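Local atomic coordinates of L-ornithine N(5)-monooxygenase (Pseudomonas aeruginosa, PDB entry 3S5W), a protein that catalyses the FAD- and NADPH-dependent hydroxylation of the side-chain amine of L-ornithine, the first step in making the hydroxamate groups of the siderophore pyoverdin. Residues A[83-86]-A[87-91]; A[101-104]-A[105-109]; A[433-436]-A[437-441]. One frame throughout, in Å; residues are numbered along the deposited sequence.

Contact 1: A[83-86]-A[87-91]. With ONH (N~5~-hydroxy-L-ornithine), chain E; FAD (flavin-adenine dinucleotide), chain C.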
loop_
_atom_site.group_PDB
_atom_site.type_symbol
_atom_site.label_atom_id
_atom_site.label_comp_id
_atom_site.label_asym_id
_atom_site.label_seq_id
_atom_site.Cartn_x
_atom_site.Cartn_y
_atom_site.Cartn_z
ATOM N N LEU A 83 4.740 5.291 11.495
ATOM C CA LEU A 83 4.583 3.921 11.045
ATOM C C LEU A 83 3.522 3.229 11.912
ATOM O O LEU A 83 3.505 3.436 13.078
ATOM C CB LEU A 83 5.919 3.204 11.150
ATOM C CG LEU A 83 6.163 1.875 10.446
ATOM C CD1 LEU A 83 6.173 2.024 8.974
ATOM C CD2 LEU A 83 7.434 1.208 10.925
ATOM N N GLN A 84 2.636 2.436 11.334
ATOM C CA GLN A 84 1.567 1.828 12.132
ATOM C C GLN A 84 1.843 0.373 12.427
ATOM O O GLN A 84 0.907 -0.434 12.556
ATOM C CB GLN A 84 0.246 1.931 11.402
ATOM C CG GLN A 84 0.075 3.233 10.746
ATOM C CD GLN A 84 -1.342 3.446 10.428
ATOM O OE1 GLN A 84 -2.179 3.591 11.331
ATOM N NE2 GLN A 84 -1.657 3.427 9.139
ATOM N N ILE A 85 3.127 0.044 12.531
ATOM C CA ILE A 85 3.569 -1.317 12.818
ATOM C C ILE A 85 4.910 -1.208 13.557
ATOM O O ILE A 85 5.633 -0.227 13.350
ATOM C CB ILE A 85 3.696 -2.118 11.502
ATOM C CG1 ILE A 85 3.672 -3.645 11.752
ATOM C CG2 ILE A 85 4.912 -1.652 10.682
ATOM C CD1 ILE A 85 3.582 -4.479 10.436
ATOM N N SER A 86 5.244 -2.171 14.423
ATOM C CA SER A 86 6.564 -2.145 15.111
ATOM C C SER A 86 7.717 -2.201 14.103
ATOM O O SER A 86 7.629 -2.916 13.097
ATOM C CB SER A 86 6.703 -3.327 16.082
ATOM O OG SER A 86 8.010 -3.412 16.655
ATOM N N PHE A 87 8.793 -1.469 14.387
ATOM C CA PHE A 87 9.986 -1.533 13.550
ATOM C C PHE A 87 10.593 -2.949 13.476
ATOM O O PHE A 87 11.354 -3.236 12.572
ATOM C CB PHE A 87 11.032 -0.517 14.003
ATOM C CG PHE A 87 11.771 -0.907 15.266
ATOM C CD1 PHE A 87 12.835 -1.807 15.227
ATOM C CD2 PHE A 87 11.408 -0.358 16.494
ATOM C CE1 PHE A 87 13.537 -2.145 16.391
ATOM C CE2 PHE A 87 12.108 -0.695 17.653
ATOM C CZ PHE A 87 13.170 -1.608 17.591
ATOM N N LEU A 88 10.260 -3.817 14.426
ATOM C CA LEU A 88 10.725 -5.195 14.385
ATOM C C LEU A 88 10.043 -6.027 13.271
ATOM O O LEU A 88 10.490 -7.129 12.960
ATOM C CB LEU A 88 10.551 -5.872 15.741
ATOM C CG LEU A 88 11.431 -5.355 16.890
ATOM C CD1 LEU A 88 10.985 -5.958 18.224
ATOM C CD2 LEU A 88 12.923 -5.657 16.615
ATOM N N LYS A 89 8.971 -5.496 12.696
ATOM C CA LYS A 89 8.325 -6.125 11.523
ATOM C C LYS A 89 8.902 -5.467 10.247
ATOM O O LYS A 89 8.175 -5.044 9.330
ATOM C CB LYS A 89 6.807 -5.998 11.638
ATOM C CG LYS A 89 6.228 -6.786 12.868
ATOM C CD LYS A 89 4.803 -7.268 12.600
ATOM C CE LYS A 89 4.124 -7.843 13.831
ATOM N NZ LYS A 89 2.748 -8.404 13.481
ATOM N N ASP A 90 10.214 -5.334 10.236
ATOM C CA ASP A 90 10.972 -4.813 9.103
ATOM C C ASP A 90 11.056 -5.892 7.995
ATOM O O ASP A 90 10.363 -6.873 8.045
ATOM C CB ASP A 90 12.364 -4.375 9.604
ATOM C CG ASP A 90 13.199 -5.548 10.110
ATOM O OD1 ASP A 90 12.888 -6.685 9.721
ATOM O OD2 ASP A 90 14.156 -5.355 10.916
ATOM N N LEU A 91 11.899 -5.708 6.987
ATOM C CA LEU A 91 11.899 -6.649 5.830
ATOM C C LEU A 91 12.434 -8.080 6.104
ATOM O O LEU A 91 12.255 -8.965 5.265
ATOM C CB LEU A 91 12.702 -6.042 4.677
ATOM C CG LEU A 91 12.133 -4.742 4.071
ATOM C CD1 LEU A 91 13.004 -4.175 2.962
ATOM C CD2 LEU A 91 10.765 -4.985 3.571
HETATM C C ONH E . 0.718 -5.668 12.953
HETATM N N ONH E . -1.128 -4.308 13.856
HETATM O O ONH E . 1.208 -5.548 14.115
HETATM C CA ONH E . -0.505 -4.859 12.627
HETATM C CB ONH E . -0.148 -3.774 11.604
HETATM C CD ONH E . -1.062 -1.966 10.203
HETATM N NE ONH E . -2.302 -1.308 9.879
HETATM C CG ONH E . -1.417 -3.036 11.211
HETATM O OZ ONH E . -2.222 -0.046 9.336
HETATM O OXT ONH E . 1.184 -6.422 12.052
HETATM P PA FAD C . 3.995 -1.077 -2.774
HETATM O O1A FAD C . 2.744 -0.351 -3.097
HETATM O O2A FAD C . 4.793 -0.518 -1.583
HETATM O O5B FAD C . 4.980 -1.077 -4.067
HETATM C C5B FAD C . 4.444 -1.346 -5.342
HETATM C C4B FAD C . 5.501 -0.850 -6.313
HETATM O O4B FAD C . 5.086 -1.210 -7.602
HETATM C C3B FAD C . 5.584 0.673 -6.292
HETATM O O3B FAD C . 6.900 1.078 -5.972
HETATM C C2B FAD C . 5.175 1.101 -7.707
HETATM O O2B FAD C . 6.009 2.131 -8.224
HETATM C C1B FAD C . 5.411 -0.153 -8.493
HETATM N N9A FAD C . 4.534 -0.359 -9.641
HETATM C C8A FAD C . 3.144 -0.322 -9.681
HETATM N N7A FAD C . 2.761 -0.655 -10.950
HETATM C C5A FAD C . 3.881 -0.921 -11.675
HETATM C C6A FAD C . 4.068 -1.303 -13.003
HETATM N N6A FAD C . 3.029 -1.712 -13.749
HETATM N N1A FAD C . 5.372 -1.488 -13.458
HETATM C C2A FAD C . 6.472 -1.325 -12.640
HETATM N N3A FAD C . 6.288 -0.945 -11.315
HETATM C C4A FAD C . 5.006 -0.748 -10.855
HETATM N N1 FAD C . 1.772 -1.147 5.997
HETATM C C2 FAD C . 2.279 -1.390 7.267
HETATM O O2 FAD C . 2.497 -2.533 7.635
HETATM N N3 FAD C . 2.543 -0.348 8.131
HETATM C C4 FAD C . 2.328 0.956 7.761
HETATM O O4 FAD C . 2.624 1.865 8.556
HETATM C C4X FAD C . 1.799 1.212 6.481
HETATM N N5 FAD C . 1.551 2.518 6.083
HETATM C C5X FAD C . 1.019 2.767 4.829
HETATM C C6 FAD C . 0.773 4.092 4.440
HETATM C C7 FAD C . 0.239 4.375 3.190
HETATM C C7M FAD C . -0.008 5.823 2.846
HETATM C C8 FAD C . -0.076 3.326 2.334
HETATM C C8M FAD C . -0.652 3.557 0.967
HETATM C C9 FAD C . 0.165 2.008 2.708
HETATM C C9A FAD C . 0.733 1.709 3.953
HETATM N N10 FAD C . 0.981 0.389 4.349
HETATM C C10 FAD C . 1.495 0.149 5.619
HETATM C "C1'" FAD C . 0.641 -0.785 3.483
HETATM C "C2'" FAD C . 1.576 -0.976 2.271
HETATM O "O2'" FAD C . 0.754 -1.648 1.311
HETATM C "C3'" FAD C . 2.755 -1.852 2.664
HETATM O "O3'" FAD C . 3.505 -1.285 3.757
HETATM C "C4'" FAD C . 3.746 -2.039 1.487
HETATM O "O4'" FAD C . 4.043 -0.770 0.918
HETATM C "C5'" FAD C . 3.292 -3.066 0.417
HETATM O "O5'" FAD C . 4.430 -3.383 -0.363
HETATM P P FAD C . 4.340 -3.824 -1.918
HETATM O O1P FAD C . 5.771 -3.897 -2.390
HETATM O O2P FAD C . 3.510 -5.077 -1.970
HETATM O O3P FAD C . 3.571 -2.607 -2.606
#
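Ser86 ties its own turn together twice, through its backbone carbonyl and its hydroxyl. Its O accepts from Lys89 N at 2.9 Å, closing a type I beta turn from Ser86 to Lys89; the amide approaches from above the carbonyl plane, 52° out of it. With OG anti to the backbone N (chi1 174°), the hydroxyl lies beside the carbonyl carbon and accepts a fairly straight bond from Leu88 N at 3.2 Å. The hydroxyl bond makes an ST turn, nested in the type I beta turn. Together the two bonds probably help to set where Lys89 leaves the backbone. Lys89 then runs out extended, its CD passing Ile85 CD1 at 3.7 Å, and NZ reaches the carboxylate of the bound hydroxyornithine: 2.9 Å to OXT, with a weak second bond to O. Ile85 CD1 is wedged between product and flavin, 3.5 Å from OXT of the hydroxyornithine and 3.6 Å from O2 of the FAD. One residue earlier, Gln84 N gives a nearly straight bond to flavin O4 (2.8 Å, 174°), so a single loop holds the isoalloxazine rim and the amino-acid end of the product. Asn274, Asn304 and Ser430 complete the polar grip on the ligand. The loop lies between strand 61-65 and helix 103-109, with Leu83 resting on Phe129 of helix 126-137 and Leu91 reaching both that helix and helix 40-56.

Contact 2: A[101-104]-A[105-109]; sequences YSFV and NYLHK
The Phe103 and Tyr106 side chains leave the first turn of helix 103-109 in company. From CB, the Phe103 side chain sets out with CG anti to the backbone N (chi1 -171°), which swings the ring outward and slightly toward Tyr106 and Leu107. On one flank of the ring, CD1 and CE1 each approach Tyr106 CD1 at 3.9 Å, and that carbon sits over one face, displaced toward the rim. The rings meet obliquely, planes at 40° and centroids 5.4 Å apart. On the other flank, CD2 and CE2 meet the isobutyl group of Leu107, the closest approach being Phe103 CE2 to Leu107 CD1 at 3.7 Å. Beyond these atoms the Phe103 ring meets Tyr132 edge-to-face and touches Glu128 and Pro124. Phe103 therefore packs against its i+3 and i+4 neighbours at once. Phe103 O lies at the edge of the Tyr106 ring, in its plane, 3.7 Å from Tyr106 CD1, and accepts the helical bond from Leu107 N at 3.0 Å.

Ser102 starts the helix as its N-cap. OG, held between the backbone N and the carbonyl carbon (chi1 68°), accepts from Asn105 N at 2.9 Å, while Ser102 O takes the amide of Tyr106. The Asn105 side chain turns back, its ND2 bonding to Pro100 O. The Tyr106 hydroxyl is bonded to Asp131 and Arg112, which fixes the far end of the ring. This short helix packs beside helix 126-137, which carries Glu128 and Tyr132, while Val104 and Leu107 face Leu113 of helix 113-119.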
loop_
_atom_site.group_PDB
_atom_site.type_symbol
_atom_site.label_atom_id
_atom_site.label_comp_id
_atom_site.label_asym_id
_atom_site.label_seq_id
_atom_site.Cartn_x
_atom_site.Cartn_y
_atom_site.Cartn_z
ATOM N N TYR A 101 20.127 -6.513 6.794
ATOM C CA TYR A 101 19.068 -5.597 6.358
ATOM C C TYR A 101 17.996 -5.333 7.411
ATOM O O TYR A 101 16.955 -4.821 7.056
ATOM C CB TYR A 101 18.401 -6.108 5.045
ATOM C CG TYR A 101 19.450 -6.363 3.989
ATOM C CD1 TYR A 101 20.277 -5.345 3.546
ATOM C CD2 TYR A 101 19.638 -7.654 3.481
ATOM C CE1 TYR A 101 21.286 -5.599 2.570
ATOM C CE2 TYR A 101 20.606 -7.918 2.521
ATOM C CZ TYR A 101 21.415 -6.893 2.071
ATOM O OH TYR A 101 22.354 -7.186 1.124
ATOM N N SER A 102 18.251 -5.688 8.675
ATOM C CA SER A 102 17.290 -5.372 9.742
ATOM C C SER A 102 17.239 -3.856 9.956
ATOM O O SER A 102 18.194 -3.115 9.638
ATOM C CB SER A 102 17.665 -6.081 11.044
ATOM O OG SER A 102 18.864 -5.535 11.578
ATOM N N PHE A 103 16.119 -3.378 10.485
ATOM C CA PHE A 103 16.038 -1.973 10.811
ATOM C C PHE A 103 17.110 -1.620 11.870
ATOM O O PHE A 103 17.694 -0.538 11.824
ATOM C CB PHE A 103 14.618 -1.617 11.282
ATOM C CG PHE A 103 14.384 -0.147 11.435
ATOM C CD1 PHE A 103 14.059 0.655 10.318
ATOM C CD2 PHE A 103 14.432 0.448 12.708
ATOM C CE1 PHE A 103 13.828 2.029 10.472
ATOM C CE2 PHE A 103 14.184 1.823 12.868
ATOM C CZ PHE A 103 13.876 2.615 11.748
ATOM N N VAL A 104 17.386 -2.531 12.793
ATOM C CA VAL A 104 18.410 -2.233 13.822
ATOM C C VAL A 104 19.786 -2.069 13.158
ATOM O O VAL A 104 20.539 -1.157 13.488
ATOM C CB VAL A 104 18.389 -3.242 14.974
ATOM C CG1 VAL A 104 19.505 -2.967 16.003
ATOM C CG2 VAL A 104 17.043 -3.210 15.667
ATOM N N ASN A 105 20.099 -2.930 12.196
ATOM C CA ASN A 105 21.399 -2.795 11.526
ATOM C C ASN A 105 21.492 -1.515 10.711
ATOM O O ASN A 105 22.524 -0.828 10.719
ATOM C CB ASN A 105 21.778 -4.013 10.694
ATOM C CG ASN A 105 23.285 -4.048 10.438
ATOM O OD1 ASN A 105 24.065 -3.899 11.372
ATOM N ND2 ASN A 105 23.682 -4.172 9.177
ATOM N N TYR A 106 20.379 -1.172 10.044
ATOM C CA TYR A 106 20.254 0.066 9.331
ATOM C C TYR A 106 20.604 1.271 10.229
ATOM O O TYR A 106 21.396 2.140 9.832
ATOM C CB TYR A 106 18.837 0.171 8.713
ATOM C CG TYR A 106 18.405 1.586 8.482
ATOM C CD1 TYR A 106 17.553 2.228 9.382
ATOM C CD2 TYR A 106 18.851 2.297 7.372
ATOM C CE1 TYR A 106 17.186 3.538 9.190
ATOM C CE2 TYR A 106 18.462 3.619 7.160
ATOM C CZ TYR A 106 17.633 4.226 8.067
ATOM O OH TYR A 106 17.250 5.528 7.872
ATOM N N LEU A 107 20.036 1.304 11.440
ATOM C CA LEU A 107 20.338 2.382 12.399
ATOM C C LEU A 107 21.817 2.399 12.783
ATOM O O LEU A 107 22.439 3.464 12.836
ATOM C CB LEU A 107 19.495 2.226 13.679
ATOM C CG LEU A 107 17.977 2.426 13.511
ATOM C CD1 LEU A 107 17.320 2.036 14.867
ATOM C CD2 LEU A 107 17.683 3.872 13.104
ATOM N N HIS A 108 22.360 1.220 13.034
ATOM C CA HIS A 108 23.754 1.109 13.441
ATOM C C HIS A 108 24.695 1.589 12.324
ATOM O O HIS A 108 25.654 2.306 12.569
ATOM C CB HIS A 108 24.077 -0.338 13.829
ATOM C CG HIS A 108 25.519 -0.542 14.169
ATOM N ND1 HIS A 108 26.045 -0.200 15.397
ATOM C CD2 HIS A 108 26.553 -0.981 13.424
ATOM C CE1 HIS A 108 27.341 -0.447 15.400
ATOM N NE2 HIS A 108 27.675 -0.920 14.215
ATOM N N LYS A 109 24.392 1.192 11.094
ATOM C CA LYS A 109 25.145 1.658 9.917
ATOM C C LYS A 109 25.077 3.161 9.683
ATOM O O LYS A 109 25.990 3.716 9.067
ATOM C CB LYS A 109 24.701 0.913 8.649
ATOM C CG LYS A 109 25.052 -0.593 8.653
ATOM C CD LYS A 109 26.563 -0.861 8.584
ATOM C CE LYS A 109 26.981 -1.141 7.154
ATOM N NZ LYS A 109 28.299 -1.827 7.124
#

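Contact 3: A[433-436]-A[437-441]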
loop_
_atom_site.group_PDB
_atom_site.type_symbol
_atom_site.label_atom_id
_atom_site.label_comp_id
_atom_site.label_asym_id
_atom_site.label_seq_id
_atom_site.Cartn_x
_atom_site.Cartn_y
_atom_site.Cartn_z
ATOM N N PRO A 433 8.868 -10.968 5.770
ATOM C CA PRO A 433 10.025 -11.896 5.811
ATOM C C PRO A 433 9.681 -13.369 5.596
ATOM O O PRO A 433 10.475 -14.128 5.007
ATOM C CB PRO A 433 10.607 -11.701 7.228
ATOM C CG PRO A 433 10.152 -10.317 7.641
ATOM C CD PRO A 433 8.768 -10.139 6.996
ATOM N N VAL A 434 8.526 -13.779 6.110
ATOM C CA VAL A 434 8.062 -15.148 5.973
ATOM C C VAL A 434 7.503 -15.412 4.549
ATOM O O VAL A 434 7.798 -16.477 3.948
ATOM C CB VAL A 434 7.031 -15.499 7.120
ATOM C CG1 VAL A 434 6.496 -16.894 6.960
ATOM C CG2 VAL A 434 7.713 -15.354 8.523
ATOM N N ARG A 435 6.700 -14.481 4.019
ATOM C CA ARG A 435 6.226 -14.627 2.636
ATOM C C ARG A 435 7.396 -14.690 1.639
ATOM O O ARG A 435 7.367 -15.480 0.683
ATOM C CB ARG A 435 5.275 -13.496 2.280
ATOM C CG ARG A 435 4.628 -13.632 0.916
ATOM C CD ARG A 435 3.430 -12.712 0.830
ATOM N NE ARG A 435 3.743 -11.309 0.536
ATOM C CZ ARG A 435 2.961 -10.300 0.899
ATOM N NH1 ARG A 435 1.899 -10.540 1.656
ATOM N NH2 ARG A 435 3.236 -9.055 0.524
ATOM N N ALA A 436 8.427 -13.870 1.863
ATOM C CA ALA A 436 9.600 -13.877 0.999
ATOM C C ALA A 436 10.280 -15.255 1.018
ATOM O O ALA A 436 10.695 -15.764 -0.031
ATOM C CB ALA A 436 10.591 -12.809 1.443
ATOM N N GLU A 437 10.403 -15.839 2.210
ATOM C CA GLU A 437 11.001 -17.171 2.352
ATOM C C GLU A 437 10.119 -18.206 1.646
ATOM O O GLU A 437 10.624 -19.133 1.002
ATOM C CB GLU A 437 11.135 -17.545 3.821
ATOM C CG GLU A 437 11.683 -18.955 4.044
ATOM C CD GLU A 437 12.238 -19.135 5.444
ATOM O OE1 GLU A 437 11.456 -19.020 6.407
ATOM O OE2 GLU A 437 13.458 -19.384 5.574
ATOM N N GLU A 438 8.807 -18.032 1.735
ATOM C CA GLU A 438 7.884 -18.986 1.125
ATOM C C GLU A 438 7.874 -18.917 -0.421
ATOM O O GLU A 438 7.946 -19.960 -1.098
ATOM C CB GLU A 438 6.483 -18.814 1.683
ATOM C CG GLU A 438 6.379 -19.240 3.176
ATOM C CD GLU A 438 5.021 -18.910 3.799
ATOM O OE1 GLU A 438 4.237 -18.159 3.178
ATOM O OE2 GLU A 438 4.742 -19.391 4.920
ATOM N N ILE A 439 7.802 -17.707 -0.966
ATOM C CA ILE A 439 7.843 -17.532 -2.426
ATOM C C ILE A 439 9.219 -17.929 -2.989
ATOM O O ILE A 439 9.286 -18.621 -4.011
ATOM C CB ILE A 439 7.467 -16.108 -2.837
ATOM C CG1 ILE A 439 6.018 -15.810 -2.442
ATOM C CG2 ILE A 439 7.678 -15.915 -4.350
ATOM C CD1 ILE A 439 5.617 -14.378 -2.630
ATOM N N SER A 440 10.305 -17.511 -2.330
ATOM C CA SER A 440 11.639 -17.846 -2.815
ATOM C C SER A 440 11.879 -19.381 -2.801
ATOM O O SER A 440 12.448 -19.916 -3.761
ATOM C CB SER A 440 12.752 -17.064 -2.112
ATOM O OG SER A 440 12.849 -17.432 -0.758
ATOM N N GLY A 441 11.406 -20.057 -1.755
ATOM C CA GLY A 441 11.442 -21.530 -1.664
ATOM C C GLY A 441 10.676 -22.208 -2.792
ATOM O O GLY A 441 11.185 -23.137 -3.449
#
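Ser440 OG donates to Ala436 O at 2.8 Å, and Ser440 N donates to the same oxygen at 2.9 Å, so one carbonyl carries two bonds from one residue, reached from opposite faces of its plane. The hydroxyl gets there because OG stands between its own backbone N and carbonyl carbon (chi1 67°), which turns it back toward the preceding turn. One position earlier, Ile439 N meets Arg435 O at 2.8 Å in a nearly straight bond of 174°. The Arg435 and Ile439 side chains run alongside each other, Ile439 CD1 touching Arg435 CG at 3.8 Å. Glu438 N bonds to Val434 O; chi1 -69° sets Glu438 CG 3.2 Å from Val434 O, and the chain then runs on extended, OE2 passing 3.7 Å from Val434 CG1.

The second shell positions these groups. Glu438 OE1 forms a salt bridge with Arg398. The guanidinium of Arg435 is held by three acceptors, Gln415 OE1, Asp426 O and Ser41 OG; since Ser41 also bonds to the FAD, Arg435 is a second-shell residue of the cofactor site. Arg52 of helix 40-56 donates to Ser440 OG and to Glu437 O, while Ala436 and Ser440 pack on Ala48 of that helix. The pattern is an alpha-helix with i to i+4 backbone bonds, the one from Glu437 N to Pro433 O longer at 3.3 Å, and a serine hydroxyl returned to the i-4 carbonyl, here in C-terminal helix 432-447, packed against helix 40-56 of the FAD-binding part of the fold.

How the contacts relate
The three contacts follow one another along the chain: contact 1 in the loop after strand 61-65, contact 2 at the start of helix 103-109, contact 3 much later in helix 432-447. Contacts 1 and 2 have centres about 13 Å apart and touch: Asp90 OD2 probably bonds to Phe103 N at 2.8 Å, and Phe87 packs on Phe103 and Val104, tying the substrate loop to the helix start. Contact 3 lies about 18 Å from contact 1, centre to centre, yet Pro433 CG rests on the carbonyls of Asp90 and Leu91. Contacts 2 and 3 have centres about 21 Å apart and nearest atoms about 9 Å apart. The ligand-binding loop thus bridges the two helices.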